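PDB 3QOO: fluoroacetyl-CoA-specific thioesterase-like domain-containing protein from Thermanaerovibrio acidaminovorans, which is of unknown function but adopts a hot-dog fold and may act as a thioesterase on an acyl-CoA substrate. Local coordinates for residues N97-M103 against G115-V121; M4-L9 against K59-F64. One frame throughout, in Å; residues are numbered along the deposited sequence.

Contact 1 of 2, residues N97-M103 against G115-V121; sequences NRVVLSM and GLQERVV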
# COMPACT_ATOMS: atom_id res chain seq x y z
N ASN A 97 -14.23 -17.35 3.09
CA ASN A 97 -13.66 -16.84 4.34
C ASN A 97 -13.02 -15.48 4.14
O ASN A 97 -12.19 -15.06 4.93
CB ASN A 97 -12.68 -17.84 4.95
CG ASN A 97 -11.45 -18.11 4.07
OD1 ASN A 97 -11.39 -17.71 2.91
ND2 ASN A 97 -10.48 -18.81 4.63
N ARG A 98 -13.46 -14.77 3.10
CA ARG A 98 -12.90 -13.46 2.81
C ARG A 98 -13.93 -12.34 2.79
O ARG A 98 -15.10 -12.55 2.49
CB ARG A 98 -12.16 -13.50 1.50
CG ARG A 98 -10.81 -14.23 1.61
CD ARG A 98 -10.80 -15.27 0.63
NE ARG A 98 -9.68 -16.16 0.86
CZ ARG A 98 -8.46 -16.02 0.38
NH1 ARG A 98 -8.11 -14.96 -0.34
NH2 ARG A 98 -7.58 -16.96 0.66
N VAL A 99 -13.45 -11.15 3.12
CA VAL A 99 -14.25 -9.95 3.14
C VAL A 99 -13.52 -8.93 2.26
O VAL A 99 -12.31 -8.72 2.41
CB VAL A 99 -14.44 -9.38 4.57
CG1 VAL A 99 -15.33 -8.16 4.53
CG2 VAL A 99 -14.99 -10.46 5.53
N VAL A 100 -14.25 -8.31 1.34
CA VAL A 100 -13.69 -7.21 0.55
C VAL A 100 -14.31 -5.91 1.08
O VAL A 100 -15.54 -5.82 1.24
CB VAL A 100 -14.00 -7.38 -0.94
CG1 VAL A 100 -13.42 -6.19 -1.72
CG2 VAL A 100 -13.40 -8.70 -1.50
N LEU A 101 -13.45 -4.95 1.40
CA LEU A 101 -13.83 -3.65 1.89
C LEU A 101 -13.39 -2.57 0.93
O LEU A 101 -12.31 -2.67 0.33
CB LEU A 101 -13.17 -3.41 3.25
CG LEU A 101 -13.52 -4.50 4.29
CD1 LEU A 101 -12.38 -5.51 4.41
CD2 LEU A 101 -13.80 -3.89 5.64
N SER A 102 -14.22 -1.54 0.77
CA SER A 102 -13.86 -0.38 0.01
C SER A 102 -13.44 0.75 0.95
O SER A 102 -13.74 0.74 2.13
CB SER A 102 -15.05 0.05 -0.80
OG SER A 102 -16.13 0.40 0.02
N MSE A 103 -12.73 1.72 0.39
CA MSE A 103 -12.18 2.83 1.14
C MSE A 103 -12.32 4.11 0.35
O MSE A 103 -12.12 4.14 -0.87
CB MSE A 103 -10.69 2.59 1.46
CG MSE A 103 -10.00 3.64 2.27
SE MSE A 103 -9.23 5.10 1.23
CE MSE A 103 -7.55 4.24 0.71
N GLY A 115 -9.77 3.17 -2.35
CA GLY A 115 -9.09 1.92 -2.25
C GLY A 115 -9.96 0.73 -2.05
O GLY A 115 -11.19 0.88 -1.88
N LEU A 116 -9.35 -0.45 -2.02
CA LEU A 116 -10.04 -1.63 -1.60
C LEU A 116 -9.04 -2.55 -0.90
O LEU A 116 -7.83 -2.50 -1.16
CB LEU A 116 -10.70 -2.33 -2.72
CG LEU A 116 -9.87 -3.09 -3.69
CD1 LEU A 116 -9.20 -4.38 -3.11
CD2 LEU A 116 -10.74 -3.47 -4.90
N GLN A 117 -9.57 -3.43 -0.06
CA GLN A 117 -8.76 -4.42 0.62
C GLN A 117 -9.56 -5.70 0.79
O GLN A 117 -10.72 -5.66 1.22
CB GLN A 117 -8.28 -3.90 1.96
CG GLN A 117 -7.28 -4.84 2.67
CD GLN A 117 -6.63 -4.17 3.83
OE1 GLN A 117 -7.04 -4.36 4.98
NE2 GLN A 117 -5.62 -3.34 3.55
N GLU A 118 -8.96 -6.83 0.45
CA GLU A 118 -9.52 -8.13 0.69
C GLU A 118 -8.77 -8.72 1.87
O GLU A 118 -7.54 -8.75 1.85
CB GLU A 118 -9.38 -9.03 -0.52
CG GLU A 118 -9.92 -10.45 -0.35
CD GLU A 118 -9.68 -11.32 -1.54
OE1 GLU A 118 -9.46 -10.79 -2.65
OE2 GLU A 118 -9.71 -12.55 -1.34
N ARG A 119 -9.51 -9.20 2.86
CA ARG A 119 -8.91 -9.83 4.05
C ARG A 119 -9.50 -11.24 4.21
O ARG A 119 -10.65 -11.49 3.83
CB ARG A 119 -9.19 -9.00 5.31
CG ARG A 119 -8.68 -7.58 5.21
CD ARG A 119 -8.73 -6.79 6.51
NE ARG A 119 -7.83 -7.32 7.53
CZ ARG A 119 -6.52 -7.13 7.57
NH1 ARG A 119 -5.90 -6.33 6.68
NH2 ARG A 119 -5.81 -7.74 8.51
N VAL A 120 -8.69 -12.13 4.76
CA VAL A 120 -9.08 -13.51 5.01
C VAL A 120 -9.13 -13.76 6.51
O VAL A 120 -8.31 -13.25 7.26
CB VAL A 120 -8.13 -14.54 4.30
CG1 VAL A 120 -6.67 -14.44 4.79
CG2 VAL A 120 -8.64 -15.97 4.45
N VAL A 121 -10.13 -14.53 6.95
CA VAL A 121 -10.21 -14.93 8.33
C VAL A 121 -9.41 -16.19 8.55
O VAL A 121 -9.57 -17.18 7.80
CB VAL A 121 -11.68 -15.13 8.77
CG1 VAL A 121 -11.71 -15.70 10.19
CG2 VAL A 121 -12.42 -13.86 8.63
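Arg98 and Glu118 meet across two neighbouring strands through a salt bridge. Arg98 NH1 lies 3.1 Å from Glu118 OE2. The oxygen sits almost exactly in the guanidinium plane. The fit is not mutual, because NH1 meets the anti side of OE2 from well out of the carboxylate plane, and the two flat groups are turned 65° apart. Glu118 reaches Arg98 with an extended chain, its CG anti to the backbone N (chi1 179°). Its other oxygen, OE1, is bound to Arg70, so the carboxylate links two arginines. Val120 lies alongside Arg98 and puts CG2 over one guanidinium face, 3.7 Å from Arg98 NE. Asn97 OD1 accepts from Arg98 NE at 3.1 Å, near the guanidinium plane. The group is thus held at its edge by two oxygens. Asn97 ND2 rests 3.4 Å from Val120 CG2.

The two strands form an antiparallel beta hairpin in the curved sheet of the hot-dog fold, which packs on helix 41-56. Their hydrogen-bonded pairs are Val99 with Arg119, Leu101 with Gln117, and Met103 with Gly115. The side chains of Val99, Leu101, Met103, Gln117 and Arg119 share the face toward helix 41-56. There Arg119 NH1 donates to Gln117 OE1 at 2.8 Å, from above the amide carbonyl plane. Gln117 NE2 bonds to Thr49 of the helix and to Ser71, while Arg119 bonds through NE to Ser66 and packs on Leu35 of the second subunit. Met103, a selenomethionine, bends at chi2 and chi3, which brings Met103 CE to 3.9 Å from Gly115 N.

Contact 2 of 2, residues M4-L9 against K59-F64; sequences MDFNEL and KLPEGF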
# COMPACT_ATOMS: atom_id res chain seq x y z
N MSE A 4 -18.80 -20.18 12.00
CA MSE A 4 -18.89 -18.71 11.70
C MSE A 4 -19.68 -18.49 10.42
O MSE A 4 -19.44 -19.18 9.42
CB MSE A 4 -17.50 -18.10 11.50
CG MSE A 4 -16.73 -17.84 12.77
SE MSE A 4 -14.93 -17.40 12.34
CE MSE A 4 -14.32 -19.20 11.95
N ASP A 5 -20.59 -17.52 10.45
CA ASP A 5 -21.34 -17.08 9.28
C ASP A 5 -20.92 -15.65 8.99
O ASP A 5 -21.45 -14.69 9.58
CB ASP A 5 -22.85 -17.14 9.53
CG ASP A 5 -23.68 -16.80 8.27
OD1 ASP A 5 -23.69 -15.63 7.82
OD2 ASP A 5 -24.33 -17.71 7.71
N PHE A 6 -19.97 -15.51 8.06
CA PHE A 6 -19.37 -14.19 7.81
C PHE A 6 -20.38 -13.25 7.18
O PHE A 6 -20.28 -12.06 7.35
CB PHE A 6 -18.07 -14.28 6.98
CG PHE A 6 -17.03 -15.20 7.58
CD1 PHE A 6 -16.51 -14.94 8.83
CD2 PHE A 6 -16.59 -16.34 6.90
CE1 PHE A 6 -15.56 -15.77 9.39
CE2 PHE A 6 -15.63 -17.19 7.45
CZ PHE A 6 -15.11 -16.90 8.70
N ASN A 7 -21.41 -13.78 6.51
CA ASN A 7 -22.47 -12.92 5.96
C ASN A 7 -23.21 -12.24 7.12
O ASN A 7 -23.62 -11.10 6.99
CB ASN A 7 -23.45 -13.70 5.06
CG ASN A 7 -22.74 -14.43 3.90
OD1 ASN A 7 -22.23 -13.81 2.97
ND2 ASN A 7 -22.75 -15.76 3.94
N GLU A 8 -23.39 -12.97 8.23
CA GLU A 8 -23.99 -12.43 9.48
C GLU A 8 -23.09 -11.48 10.28
O GLU A 8 -23.54 -10.45 10.76
CB GLU A 8 -24.40 -13.60 10.42
CG GLU A 8 -24.90 -13.13 11.84
CD GLU A 8 -24.47 -14.01 13.04
OE1 GLU A 8 -25.04 -13.81 14.13
OE2 GLU A 8 -23.57 -14.88 12.91
N LEU A 9 -21.83 -11.86 10.48
CA LEU A 9 -20.91 -11.03 11.26
C LEU A 9 -20.59 -9.72 10.55
O LEU A 9 -20.36 -8.74 11.24
CB LEU A 9 -19.61 -11.76 11.57
CG LEU A 9 -19.71 -13.07 12.35
CD1 LEU A 9 -18.39 -13.78 12.38
CD2 LEU A 9 -20.20 -12.87 13.78
N LYS A 59 -15.28 -8.77 15.79
CA LYS A 59 -16.46 -9.57 15.47
C LYS A 59 -16.15 -11.04 15.26
O LYS A 59 -17.09 -11.83 15.09
CB LYS A 59 -17.16 -9.01 14.23
CG LYS A 59 -17.59 -7.55 14.34
CD LYS A 59 -18.61 -7.33 15.39
CE LYS A 59 -19.90 -8.08 15.11
NZ LYS A 59 -20.97 -7.67 16.06
N LEU A 60 -14.87 -11.42 15.33
CA LEU A 60 -14.46 -12.80 15.18
C LEU A 60 -14.31 -13.46 16.53
O LEU A 60 -13.87 -12.83 17.46
CB LEU A 60 -13.11 -12.89 14.42
CG LEU A 60 -13.12 -12.26 13.03
CD1 LEU A 60 -11.69 -12.25 12.48
CD2 LEU A 60 -14.06 -13.04 12.15
N PRO A 61 -14.61 -14.76 16.60
CA PRO A 61 -14.50 -15.44 17.87
C PRO A 61 -13.07 -15.68 18.28
O PRO A 61 -12.15 -15.61 17.45
CB PRO A 61 -15.21 -16.77 17.61
CG PRO A 61 -15.15 -16.99 16.20
CD PRO A 61 -15.15 -15.64 15.54
N GLU A 62 -12.89 -15.99 19.55
CA GLU A 62 -11.58 -16.24 20.13
C GLU A 62 -10.81 -17.24 19.30
O GLU A 62 -11.32 -18.31 18.94
CB GLU A 62 -11.75 -16.75 21.57
CG GLU A 62 -10.46 -16.91 22.40
CD GLU A 62 -10.76 -17.60 23.75
OE1 GLU A 62 -11.50 -18.60 23.72
OE2 GLU A 62 -10.25 -17.16 24.82
N GLY A 63 -9.56 -16.88 18.98
CA GLY A 63 -8.69 -17.74 18.19
C GLY A 63 -8.63 -17.41 16.72
O GLY A 63 -7.89 -18.09 16.00
N PHE A 64 -9.40 -16.43 16.28
CA PHE A 64 -9.44 -16.05 14.88
C PHE A 64 -9.11 -14.57 14.72
O PHE A 64 -9.48 -13.75 15.56
CB PHE A 64 -10.82 -16.38 14.27
CG PHE A 64 -11.08 -17.85 14.20
CD1 PHE A 64 -10.74 -18.61 13.08
CD2 PHE A 64 -11.58 -18.52 15.28
CE1 PHE A 64 -10.95 -19.97 13.06
CE2 PHE A 64 -11.77 -19.88 15.25
CZ PHE A 64 -11.47 -20.60 14.16
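Asp5 OD1 accepts from Glu8 N at 2.7 Å and caps the short helix that sets Leu9 against Lys59. The bond uses the lone pair of OD1 that faces away from OD2. Asp5 O also takes Leu9 N at 3.0 Å. Asp5 is therefore the N-cap, and it fixes the first turn from which Leu9 projects. Both methyls of Leu9 settle against the backbone carbonyl of Lys59, with Leu9 CD2 3.5 Å from Lys59 O. This is a van der Waals contact.

The rest of the contact is apolar. Met4, a selenomethionine, crosses Pro61 and lays SE 3.7 Å from Pro61 CD. Its chain then bends at chi3 (-77°), which carries the methyl over one face of the Phe64 ring. Met4 CE is 3.8 Å from the Phe64 centroid and only 17° off the ring normal, so this is a CH-pi contact. The selenium of Met4 also lies over that face, 4.5 Å from the Phe64 centroid.

Phe6 and Leu60 meet at about a right angle, with Phe6 CE1 4.2 Å from Leu60 CD2. Leu60 is the buried member of the group. Phe10 touches both Lys59 and Leu60, and Val121 of strand 110-123 lies against both Phe6 and Leu60. The chain at 59-64 turns back before strand 64-75, and Phe64 N bonds to Pro61 O at 3.1 Å. The N-terminal segment packs on the first and last residues of a type II beta turn, Pro61 and Phe64, and its selenomethionine makes a Met-aromatic contact with the last.

How the contacts relate
Contact 1 is partly buried, its centre about 8 Å from the centre of the chain; the centre of contact 2, at the surface, is about 18 Å from it. Contact 1 joins adjacent strands, so backbone hydrogen bonds dominate, with charged and amide groups added on both sheet faces. Contact 2 ties the N-terminal segment, with helix 6-9, to the loop after helix 41-56, mainly through apolar side chains. They share no helix or strand, but Phe64 opens strand 64-75, which pairs with strand 110-123 of contact 1. They do touch. Phe6 CE2 packs 3.7 Å from Asn97 CA, and Val121 CG1 lies 4.2 Å from Phe64 CD1. Contact 2 thus adjoins the hairpin end where strand 98-107 begins.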